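Side-chain contacts in virulent strain associated lipoprotein (Borreliella spielmanii A14S, PDB 6FZZ), which is an outer-surface lipoprotein of the PFam54 family whose Borrelia burgdorferi relative can bind glutathione, an ability it may share: residues L56-E61 / K74-L79; Y48-F53 / D107-S112; E156-T161 / K195-E200. All coordinates share one frame; numbering follows the deposited sequence.

Interaction 1 of 3, residues L56-E61 / K74-L79; sequences LRWHEE and KAYRKL
Leu56 lays its CD1 methyl against the outer part of the Tyr76 ring, 3.5 Å from Tyr76 OH. The same methyl lies 3.7 Å from Tyr76 CE1, so one branch covers the CE1, CZ and OH corner, while the second branch, CD2, approaches the phenol oxygen at 3.9 Å. The two side chains meet at about a right angle. Tyr76 is carried out from its helix with CG anti to the backbone N (chi1 -173°), and this torsion sends the long ring toward the loop. Trp58 makes the second, looser touch: the far six-membered part of its indole comes closest at CZ2, 4.3 Å from Tyr76 CD2. The two meet different parts of the ring from the same side of its plane, Leu56 at the hydroxyl end and Trp58 at CD2. Apolar packing joins the two segments, and the polar ends are satisfied by other residues. Tyr76 OH is hydrogen-bonded to Asn110 OD1, and Trp58 NE1 to Ser73 OG; Arg72 adds a cation-pi contact to the indole. A bound tetraethylene glycol, probably from the crystallisation liquor, lies about 3 Å from the Tyr76 side chain. The contact fastens the loop between helices 15-41 and 71-83 onto helix 71-83, and helix 105-126 adjoins it, its Phe109 touching both Leu56 and Tyr76.

Interaction 2 of 3, residues Y48-F53 / D107-S112; sequences YGILAF and DIFNTS
A single aromatic ring carries the whole helix side of this contact: Phe109 meets a tight turn of the loop through atoms at the end of its ring. Ala52 makes the closest approach, its CB methyl resting 3.7 Å from Phe109 CE1 and equally close to CZ. Ile50 adds a lighter touch from its CG2 branch, 4.4 Å from Phe109 CE2, so Ala52 meets the CE1-CZ bond and Ile50 the CE2 carbon on the other side of the ring. With Phe109 CG anti to the carbonyl carbon (chi1 -80°), the ring leans out from the helix toward the loop. The sharp fold of the loop backbone here probably helps bring both groups to the ring: Ile50 is the centre of an inverse gamma turn, and residues 51-53 follow as a short 3-10 segment. Inside the loop, Ile50 CG2 also sits 3.5 Å above the plane of the Phe53 ring, over its centre, in a CH-pi contact, so this methyl touches both aromatic side chains. All three touching residues are buried and the interface is purely apolar. On the helix, Thr111 OG1 turns back to Asp107 O at 2.7 Å, in the carbonyl plane, which satisfies its hydroxyl within the helix. Ser96 OG of helix 89-102 receives the backbone N-H of Ala52, and Ile99 of the same helix packs on Phe109. Phe53 packs on Thr80 and Tyr81 of helix 71-83, while Ile108 and Thr111 reach helix 180-209, so helix 105-126 stands between the loop and that helix.

Interaction 3 of 3, residues E156-T161 / K195-E200; sequences EIISKT and KEKQEE
Lys197 carries the contact from the second segment, laying its aliphatic chain along Ile157 and Ile158 of helix 138-170. Its CG lies 3.9 Å from Ile158 CD1 and its CB 4.1 Å from Ile158 CG1, whereas farther out Lys197 CE passes 4.2 Å from Ile157 CG2. A bend at chi2 (-70°) helps the chain pass both isoleucines. Ile158 is buried and also touches Leu115 of helix 105-126 and Ile194, whereas Ile157 lies at the exposed margin. This is helix-to-helix packing within an all-helical fold, on a part of helix 180-209 predicted to form a coiled coil; the lysine's methylenes serve as the apolar surface while its ammonium group is held by Glu200 beyond the isoleucines. Gln198, next in sequence, packs on Thr111 and Thr114 of helix 105-126, and its OE1, like Glu199 OE2, reaches back to Lys195 NZ. Three residues on from Lys197, Glu200 takes up the ammonium in a salt bridge within the helix: Lys197 NZ is 3.0 Å from Glu200 OE1, approached on the syn side but 28° out of the carboxylate plane.

Interactions 1 and 2 belong to one buried cluster, their centres about 10 Å apart. Both use the loop between helices 15-41 and 71-83, and interaction 1 is nested in the chain loop that interaction 2 closes. The two are joined directly by a probable hydrogen bond between Tyr76 and Asn110 and by Arg77 packing on Phe53. Interaction 3 follows later in the chain, about 15 Å from interaction 2 and about 20 Å from interaction 1 between centres. Helix 105-126 bridges the distance: Thr111 rests on Lys195 and Gln198. The loop and helices 71-83, 105-126, 138-170 and 180-209 are thereby linked in one mainly helical, strand-free fold within the family region.

Interaction 1 of 3, residues L56-E61 / K74-L79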
loop_
_atom_site.group_PDB
_atom_site.type_symbol
_atom_site.label_atom_id
_atom_site.label_comp_id
_atom_site.label_asym_id
_atom_site.label_seq_id
_atom_site.Cartn_x
_atom_site.Cartn_y
_atom_site.Cartn_z
ATOM N N LEU A 56 1.752 -1.073 16.905
ATOM C CA LEU A 56 2.920 -1.203 16.046
ATOM C C LEU A 56 4.014 -0.332 16.682
ATOM O O LEU A 56 3.955 0.902 16.668
ATOM C CB LEU A 56 2.572 -0.696 14.653
ATOM C CG LEU A 56 1.629 -1.600 13.786
ATOM C CD1 LEU A 56 1.109 -0.787 12.601
ATOM C CD2 LEU A 56 2.379 -2.834 13.305
ATOM N N ARG A 57 5.012 -0.965 17.260
ATOM C CA ARG A 57 6.050 -0.224 17.975
ATOM C C ARG A 57 7.359 -0.505 17.233
ATOM O O ARG A 57 7.772 -1.678 17.014
ATOM C CB ARG A 57 6.068 -0.643 19.485
ATOM C CG ARG A 57 7.188 0.078 20.241
ATOM C CD ARG A 57 7.222 -0.223 21.746
ATOM N NE ARG A 57 5.935 0.108 22.329
ATOM C CZ ARG A 57 5.489 1.328 22.579
ATOM N NH1 ARG A 57 6.229 2.431 22.345
ATOM N NH2 ARG A 57 4.299 1.437 23.112
ATOM N N TRP A 58 8.038 0.561 16.831
ATOM C CA TRP A 58 9.345 0.405 16.169
ATOM C C TRP A 58 10.370 -0.269 17.047
ATOM O O TRP A 58 10.436 0.045 18.234
ATOM C CB TRP A 58 9.913 1.732 15.825
ATOM C CG TRP A 58 9.110 2.518 14.772
ATOM C CD1 TRP A 58 8.094 3.356 15.006
ATOM C CD2 TRP A 58 9.283 2.476 13.357
ATOM N NE1 TRP A 58 7.622 3.913 13.834
ATOM C CE2 TRP A 58 8.310 3.360 12.790
ATOM C CE3 TRP A 58 10.134 1.753 12.501
ATOM C CZ2 TRP A 58 8.211 3.606 11.410
ATOM C CZ3 TRP A 58 10.015 1.992 11.114
ATOM C CH2 TRP A 58 9.045 2.917 10.593
ATOM N N HIS A 59 11.207 -1.150 16.493
ATOM C CA HIS A 59 12.213 -1.787 17.350
ATOM C C HIS A 59 13.455 -0.910 17.662
ATOM O O HIS A 59 13.987 -0.957 18.771
ATOM C CB HIS A 59 12.609 -3.178 16.853
ATOM C CG HIS A 59 13.347 -3.964 17.892
ATOM N ND1 HIS A 59 14.721 -4.067 17.912
ATOM C CD2 HIS A 59 12.904 -4.613 18.996
ATOM C CE1 HIS A 59 15.091 -4.789 18.955
ATOM N NE2 HIS A 59 14.009 -5.115 19.640
ATOM N N GLU A 60 13.836 -0.035 16.742
ATOM C CA GLU A 60 14.949 0.866 16.915
ATOM C C GLU A 60 14.526 2.069 17.743
ATOM O O GLU A 60 13.331 2.505 17.693
ATOM C CB GLU A 60 15.477 1.345 15.552
ATOM C CG GLU A 60 15.530 0.252 14.482
ATOM C CD GLU A 60 14.141 -0.173 13.948
ATOM O OE1 GLU A 60 13.156 0.603 14.008
ATOM O OE2 GLU A 60 14.012 -1.332 13.499
ATOM N N GLU A 61 15.489 2.607 18.495
ATOM C CA GLU A 61 15.294 3.795 19.313
ATOM C C GLU A 61 14.714 4.948 18.465
ATOM O O GLU A 61 15.102 5.085 17.336
ATOM C CB GLU A 61 16.622 4.241 19.981
ATOM C CG GLU A 61 17.154 3.258 21.025
ATOM C CD GLU A 61 16.213 3.027 22.217
ATOM O OE1 GLU A 61 15.412 3.924 22.503
ATOM O OE2 GLU A 61 16.258 1.942 22.848
ATOM N N LYS A 74 4.564 9.092 10.938
ATOM C CA LYS A 74 3.697 9.796 9.994
ATOM C C LYS A 74 3.769 9.200 8.586
ATOM O O LYS A 74 2.718 9.003 7.957
ATOM C CB LYS A 74 4.012 11.271 9.938
ATOM C CG LYS A 74 3.687 11.939 11.271
ATOM C CD LYS A 74 3.944 13.421 11.135
ATOM C CE LYS A 74 3.701 14.173 12.407
ATOM N NZ LYS A 74 4.040 15.579 12.053
ATOM N N ALA A 75 4.982 8.877 8.143
ATOM C CA ALA A 75 5.204 8.212 6.832
ATOM C C ALA A 75 4.475 6.866 6.757
ATOM O O ALA A 75 3.796 6.545 5.747
ATOM C CB ALA A 75 6.701 8.079 6.537
ATOM N N TYR A 76 4.601 6.071 7.819
ATOM C CA TYR A 76 3.998 4.721 7.869
ATOM C C TYR A 76 2.471 4.932 7.791
ATOM O O TYR A 76 1.779 4.242 7.049
ATOM C CB TYR A 76 4.392 4.020 9.181
ATOM C CG TYR A 76 3.994 2.589 9.320
ATOM C CD1 TYR A 76 2.640 2.201 9.376
ATOM C CD2 TYR A 76 4.989 1.588 9.466
ATOM C CE1 TYR A 76 2.294 0.862 9.515
ATOM C CE2 TYR A 76 4.639 0.256 9.560
ATOM C CZ TYR A 76 3.294 -0.089 9.609
ATOM O OH TYR A 76 2.997 -1.402 9.748
ATOM N N ARG A 77 1.923 5.887 8.561
ATOM C CA ARG A 77 0.477 6.155 8.466
ATOM C C ARG A 77 0.004 6.579 7.076
ATOM O O ARG A 77 -1.034 6.113 6.589
ATOM C CB ARG A 77 0.032 7.192 9.491
ATOM C CG ARG A 77 0.165 6.669 10.877
ATOM C CD ARG A 77 -0.692 7.441 11.897
ATOM N NE ARG A 77 -0.485 8.926 11.980
ATOM C CZ ARG A 77 0.395 9.542 12.758
ATOM N NH1 ARG A 77 1.294 8.865 13.426
ATOM N NH2 ARG A 77 0.421 10.862 12.820
ATOM N N LYS A 78 0.719 7.509 6.476
ATOM C CA LYS A 78 0.441 7.944 5.120
ATOM C C LYS A 78 0.441 6.758 4.147
ATOM O O LYS A 78 -0.438 6.673 3.332
ATOM C CB LYS A 78 1.499 8.975 4.696
ATOM C CG LYS A 78 1.382 9.518 3.292
ATOM C CD LYS A 78 2.597 10.349 2.850
ATOM C CE LYS A 78 3.720 9.465 2.315
ATOM N NZ LYS A 78 3.332 8.644 1.123
ATOM N N LEU A 79 1.405 5.832 4.264
ATOM C CA LEU A 79 1.448 4.646 3.381
ATOM C C LEU A 79 0.236 3.760 3.678
ATOM O O LEU A 79 -0.304 3.093 2.769
ATOM C CB LEU A 79 2.729 3.904 3.551
ATOM C CG LEU A 79 3.993 4.672 3.052
ATOM C CD1 LEU A 79 5.261 3.953 3.422
ATOM C CD2 LEU A 79 4.005 4.882 1.517
#

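Interaction 2 of 3, residues Y48-F53 / D107-S112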
loop_
_atom_site.group_PDB
_atom_site.type_symbol
_atom_site.label_atom_id
_atom_site.label_comp_id
_atom_site.label_asym_id
_atom_site.label_seq_id
_atom_site.Cartn_x
_atom_site.Cartn_y
_atom_site.Cartn_z
ATOM N N TYR A 48 -8.557 8.146 12.311
ATOM C CA TYR A 48 -9.625 7.457 11.540
ATOM C C TYR A 48 -10.065 6.146 12.168
ATOM O O TYR A 48 -10.580 5.292 11.448
ATOM C CB TYR A 48 -9.210 7.226 10.040
ATOM C CG TYR A 48 -8.755 8.477 9.276
ATOM C CD1 TYR A 48 -9.698 9.430 8.803
ATOM C CD2 TYR A 48 -7.413 8.734 9.009
ATOM C CE1 TYR A 48 -9.315 10.544 8.135
ATOM C CE2 TYR A 48 -7.013 9.887 8.338
ATOM C CZ TYR A 48 -7.980 10.775 7.872
ATOM O OH TYR A 48 -7.617 11.925 7.206
ATOM N N GLY A 49 -9.879 6.040 13.491
ATOM C CA GLY A 49 -10.191 4.941 14.348
ATOM C C GLY A 49 -9.272 3.719 14.123
ATOM O O GLY A 49 -9.649 2.577 14.452
ATOM N N ILE A 50 -8.096 3.951 13.539
ATOM C CA ILE A 50 -7.131 2.872 13.272
ATOM C C ILE A 50 -6.318 2.631 14.503
ATOM O O ILE A 50 -5.185 3.142 14.672
ATOM C CB ILE A 50 -6.238 3.163 12.042
ATOM C CG1 ILE A 50 -7.138 3.270 10.806
ATOM C CG2 ILE A 50 -5.266 2.016 11.816
ATOM C CD1 ILE A 50 -6.465 3.887 9.567
ATOM N N LEU A 51 -6.912 1.886 15.412
ATOM C CA LEU A 51 -6.286 1.667 16.714
ATOM C C LEU A 51 -5.051 0.774 16.555
ATOM O O LEU A 51 -4.171 0.767 17.440
ATOM C CB LEU A 51 -7.254 1.026 17.700
ATOM C CG LEU A 51 -8.364 1.854 18.406
ATOM C CD1 LEU A 51 -9.081 0.944 19.427
ATOM C CD2 LEU A 51 -7.865 3.084 19.145
ATOM N N ALA A 52 -4.989 0.045 15.427
ATOM C CA ALA A 52 -3.850 -0.800 15.084
ATOM C C ALA A 52 -2.513 -0.089 15.144
ATOM O O ALA A 52 -1.449 -0.715 15.505
ATOM C CB ALA A 52 -4.096 -1.424 13.728
ATOM N N PHE A 53 -2.526 1.216 14.819
ATOM C CA PHE A 53 -1.304 2.019 14.893
ATOM C C PHE A 53 -0.639 1.960 16.271
ATOM O O PHE A 53 0.598 1.956 16.384
ATOM C CB PHE A 53 -1.576 3.473 14.497
ATOM C CG PHE A 53 -1.934 3.665 13.048
ATOM C CD1 PHE A 53 -1.343 2.886 12.038
ATOM C CD2 PHE A 53 -2.795 4.682 12.691
ATOM C CE1 PHE A 53 -1.658 3.088 10.703
ATOM C CE2 PHE A 53 -3.104 4.923 11.356
ATOM C CZ PHE A 53 -2.540 4.128 10.360
ATOM N N ASP A 107 1.965 -8.388 10.997
ATOM C CA ASP A 107 2.264 -9.057 9.739
ATOM C C ASP A 107 1.388 -8.448 8.622
ATOM O O ASP A 107 1.833 -8.358 7.495
ATOM C CB ASP A 107 2.003 -10.582 9.828
ATOM C CG ASP A 107 3.179 -11.340 10.484
ATOM O OD1 ASP A 107 4.057 -10.680 11.037
ATOM O OD2 ASP A 107 3.240 -12.577 10.474
ATOM N N ILE A 108 0.133 -8.114 8.922
ATOM C CA ILE A 108 -0.734 -7.470 7.908
ATOM C C ILE A 108 -0.220 -6.051 7.587
ATOM O O ILE A 108 -0.103 -5.680 6.383
ATOM C CB ILE A 108 -2.209 -7.366 8.429
ATOM C CG1 ILE A 108 -2.862 -8.717 8.435
ATOM C CG2 ILE A 108 -3.030 -6.372 7.617
ATOM C CD1 ILE A 108 -3.266 -9.258 7.052
ATOM N N PHE A 109 0.016 -5.237 8.628
ATOM C CA PHE A 109 0.321 -3.826 8.403
ATOM C C PHE A 109 1.749 -3.666 7.886
ATOM O O PHE A 109 1.977 -2.964 6.888
ATOM C CB PHE A 109 0.044 -2.935 9.631
ATOM C CG PHE A 109 -1.422 -2.576 9.780
ATOM C CD1 PHE A 109 -2.314 -3.452 10.407
ATOM C CD2 PHE A 109 -1.894 -1.370 9.295
ATOM C CE1 PHE A 109 -3.654 -3.124 10.525
ATOM C CE2 PHE A 109 -3.235 -1.039 9.439
ATOM C CZ PHE A 109 -4.104 -1.932 10.015
ATOM N N ASN A 110 2.712 -4.348 8.478
ATOM C CA ASN A 110 4.094 -4.140 8.009
ATOM C C ASN A 110 4.284 -4.586 6.545
ATOM O O ASN A 110 5.054 -3.967 5.765
ATOM C CB ASN A 110 5.116 -4.850 8.922
ATOM C CG ASN A 110 5.267 -4.188 10.288
ATOM O OD1 ASN A 110 4.928 -3.012 10.526
ATOM N ND2 ASN A 110 5.865 -4.954 11.220
ATOM N N THR A 111 3.625 -5.678 6.200
ATOM C CA THR A 111 3.749 -6.243 4.877
ATOM C C THR A 111 3.115 -5.297 3.850
ATOM O O THR A 111 3.745 -5.020 2.827
ATOM C CB THR A 111 3.197 -7.705 4.772
ATOM O OG1 THR A 111 3.828 -8.535 5.721
ATOM C CG2 THR A 111 3.526 -8.300 3.425
ATOM N N SER A 112 1.921 -4.776 4.169
ATOM C CA SER A 112 1.112 -3.938 3.297
ATOM C C SER A 112 1.809 -2.625 3.070
ATOM O O SER A 112 1.881 -2.125 1.940
ATOM C CB SER A 112 -0.278 -3.590 3.991
ATOM O OG SER A 112 -0.885 -4.767 4.224
#

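Interaction 3 of 3, residues E156-T161 / K195-E200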
loop_
_atom_site.group_PDB
_atom_site.type_symbol
_atom_site.label_atom_id
_atom_site.label_comp_id
_atom_site.label_asym_id
_atom_site.label_seq_id
_atom_site.Cartn_x
_atom_site.Cartn_y
_atom_site.Cartn_z
ATOM N N GLU A 156 -3.217 -2.865 -6.237
ATOM C CA GLU A 156 -4.649 -3.054 -6.530
ATOM C C GLU A 156 -5.201 -4.450 -6.086
ATOM O O GLU A 156 -6.313 -4.547 -5.575
ATOM C CB GLU A 156 -4.895 -2.859 -8.014
ATOM C CG GLU A 156 -6.269 -3.302 -8.452
ATOM C CD GLU A 156 -6.675 -2.671 -9.746
ATOM O OE1 GLU A 156 -5.813 -2.633 -10.679
ATOM O OE2 GLU A 156 -7.853 -2.230 -9.824
ATOM N N ILE A 157 -4.389 -5.494 -6.231
ATOM C CA ILE A 157 -4.714 -6.833 -5.731
ATOM C C ILE A 157 -4.877 -6.860 -4.186
ATOM O O ILE A 157 -5.876 -7.381 -3.671
ATOM C CB ILE A 157 -3.631 -7.856 -6.143
ATOM C CG1 ILE A 157 -3.571 -7.977 -7.655
ATOM C CG2 ILE A 157 -3.906 -9.247 -5.560
ATOM C CD1 ILE A 157 -4.922 -8.017 -8.332
ATOM N N ILE A 158 -3.922 -6.258 -3.483
ATOM C CA ILE A 158 -4.011 -6.145 -2.030
ATOM C C ILE A 158 -5.205 -5.317 -1.562
ATOM O O ILE A 158 -5.918 -5.741 -0.672
ATOM C CB ILE A 158 -2.676 -5.699 -1.408
ATOM C CG1 ILE A 158 -1.685 -6.836 -1.543
ATOM C CG2 ILE A 158 -2.807 -5.321 0.086
ATOM C CD1 ILE A 158 -2.316 -8.225 -1.555
ATOM N N SER A 159 -5.411 -4.158 -2.190
ATOM C CA SER A 159 -6.555 -3.330 -1.897
ATOM C C SER A 159 -7.834 -4.119 -2.069
ATOM O O SER A 159 -8.734 -4.030 -1.201
ATOM C CB SER A 159 -6.584 -2.002 -2.770
ATOM O OG SER A 159 -7.878 -1.470 -2.686
ATOM N N LYS A 160 -7.970 -4.865 -3.172
ATOM C CA LYS A 160 -9.178 -5.687 -3.308
ATOM C C LYS A 160 -9.283 -6.795 -2.274
ATOM O O LYS A 160 -10.390 -7.183 -1.847
ATOM C CB LYS A 160 -9.311 -6.269 -4.705
ATOM C CG LYS A 160 -9.485 -5.196 -5.781
ATOM C CD LYS A 160 -9.916 -5.832 -7.092
ATOM C CE LYS A 160 -9.958 -4.809 -8.214
ATOM N NZ LYS A 160 -9.539 -5.457 -9.483
ATOM N N THR A 161 -8.152 -7.370 -1.915
ATOM C CA THR A 161 -8.159 -8.426 -0.895
ATOM C C THR A 161 -8.708 -7.871 0.418
ATOM O O THR A 161 -9.513 -8.515 1.051
ATOM C CB THR A 161 -6.748 -9.039 -0.730
ATOM O OG1 THR A 161 -6.348 -9.557 -2.013
ATOM C CG2 THR A 161 -6.707 -10.193 0.316
ATOM N N LYS A 195 2.360 -11.026 1.393
ATOM C CA LYS A 195 3.795 -11.152 1.471
ATOM C C LYS A 195 4.351 -11.502 0.073
ATOM O O LYS A 195 5.388 -10.969 -0.313
ATOM C CB LYS A 195 4.182 -12.227 2.485
ATOM C CG LYS A 195 5.668 -12.356 2.720
ATOM C CD LYS A 195 6.187 -11.161 3.511
ATOM C CE LYS A 195 7.662 -11.228 3.789
ATOM N NZ LYS A 195 8.502 -10.674 2.705
ATOM N N GLU A 196 3.614 -12.288 -0.693
ATOM C CA GLU A 196 4.034 -12.587 -2.045
ATOM C C GLU A 196 4.007 -11.354 -2.931
ATOM O O GLU A 196 4.914 -11.153 -3.733
ATOM C CB GLU A 196 3.185 -13.681 -2.682
ATOM C CG GLU A 196 3.461 -15.031 -2.012
ATOM C CD GLU A 196 2.894 -16.209 -2.762
ATOM O OE1 GLU A 196 2.017 -16.034 -3.656
ATOM O OE2 GLU A 196 3.363 -17.321 -2.460
ATOM N N LYS A 197 2.941 -10.576 -2.815
ATOM C CA LYS A 197 2.785 -9.382 -3.629
ATOM C C LYS A 197 3.817 -8.358 -3.182
ATOM O O LYS A 197 4.331 -7.605 -3.992
ATOM C CB LYS A 197 1.370 -8.829 -3.481
ATOM C CG LYS A 197 0.286 -9.689 -4.124
ATOM C CD LYS A 197 0.371 -9.661 -5.632
ATOM C CE LYS A 197 -0.135 -10.959 -6.244
ATOM N NZ LYS A 197 0.429 -11.037 -7.617
ATOM N N GLN A 198 4.157 -8.354 -1.904
ATOM C CA GLN A 198 5.144 -7.446 -1.394
ATOM C C GLN A 198 6.527 -7.760 -1.970
ATOM O O GLN A 198 7.268 -6.865 -2.387
ATOM C CB GLN A 198 5.241 -7.489 0.119
ATOM C CG GLN A 198 6.406 -6.650 0.651
ATOM C CD GLN A 198 7.602 -7.479 1.066
ATOM O OE1 GLN A 198 7.439 -8.508 1.716
ATOM N NE2 GLN A 198 8.792 -7.082 0.644
ATOM N N GLU A 199 6.895 -9.044 -1.943
ATOM C CA GLU A 199 8.113 -9.478 -2.607
ATOM C C GLU A 199 8.185 -9.168 -4.103
ATOM O O GLU A 199 9.250 -8.795 -4.626
ATOM C CB GLU A 199 8.342 -10.960 -2.339
ATOM C CG GLU A 199 8.720 -11.185 -0.886
ATOM C CD GLU A 199 8.858 -12.661 -0.491
ATOM O OE1 GLU A 199 8.850 -13.521 -1.354
ATOM O OE2 GLU A 199 8.966 -12.930 0.695
ATOM N N GLU A 200 7.080 -9.390 -4.766
ATOM C CA GLU A 200 6.920 -9.011 -6.154
ATOM C C GLU A 200 7.152 -7.492 -6.385
ATOM O O GLU A 200 7.881 -7.105 -7.303
ATOM C CB GLU A 200 5.559 -9.474 -6.601
ATOM C CG GLU A 200 5.255 -9.251 -8.058
ATOM C CD GLU A 200 3.906 -9.849 -8.464
ATOM O OE1 GLU A 200 3.393 -10.785 -7.767
ATOM O OE2 GLU A 200 3.425 -9.374 -9.516
#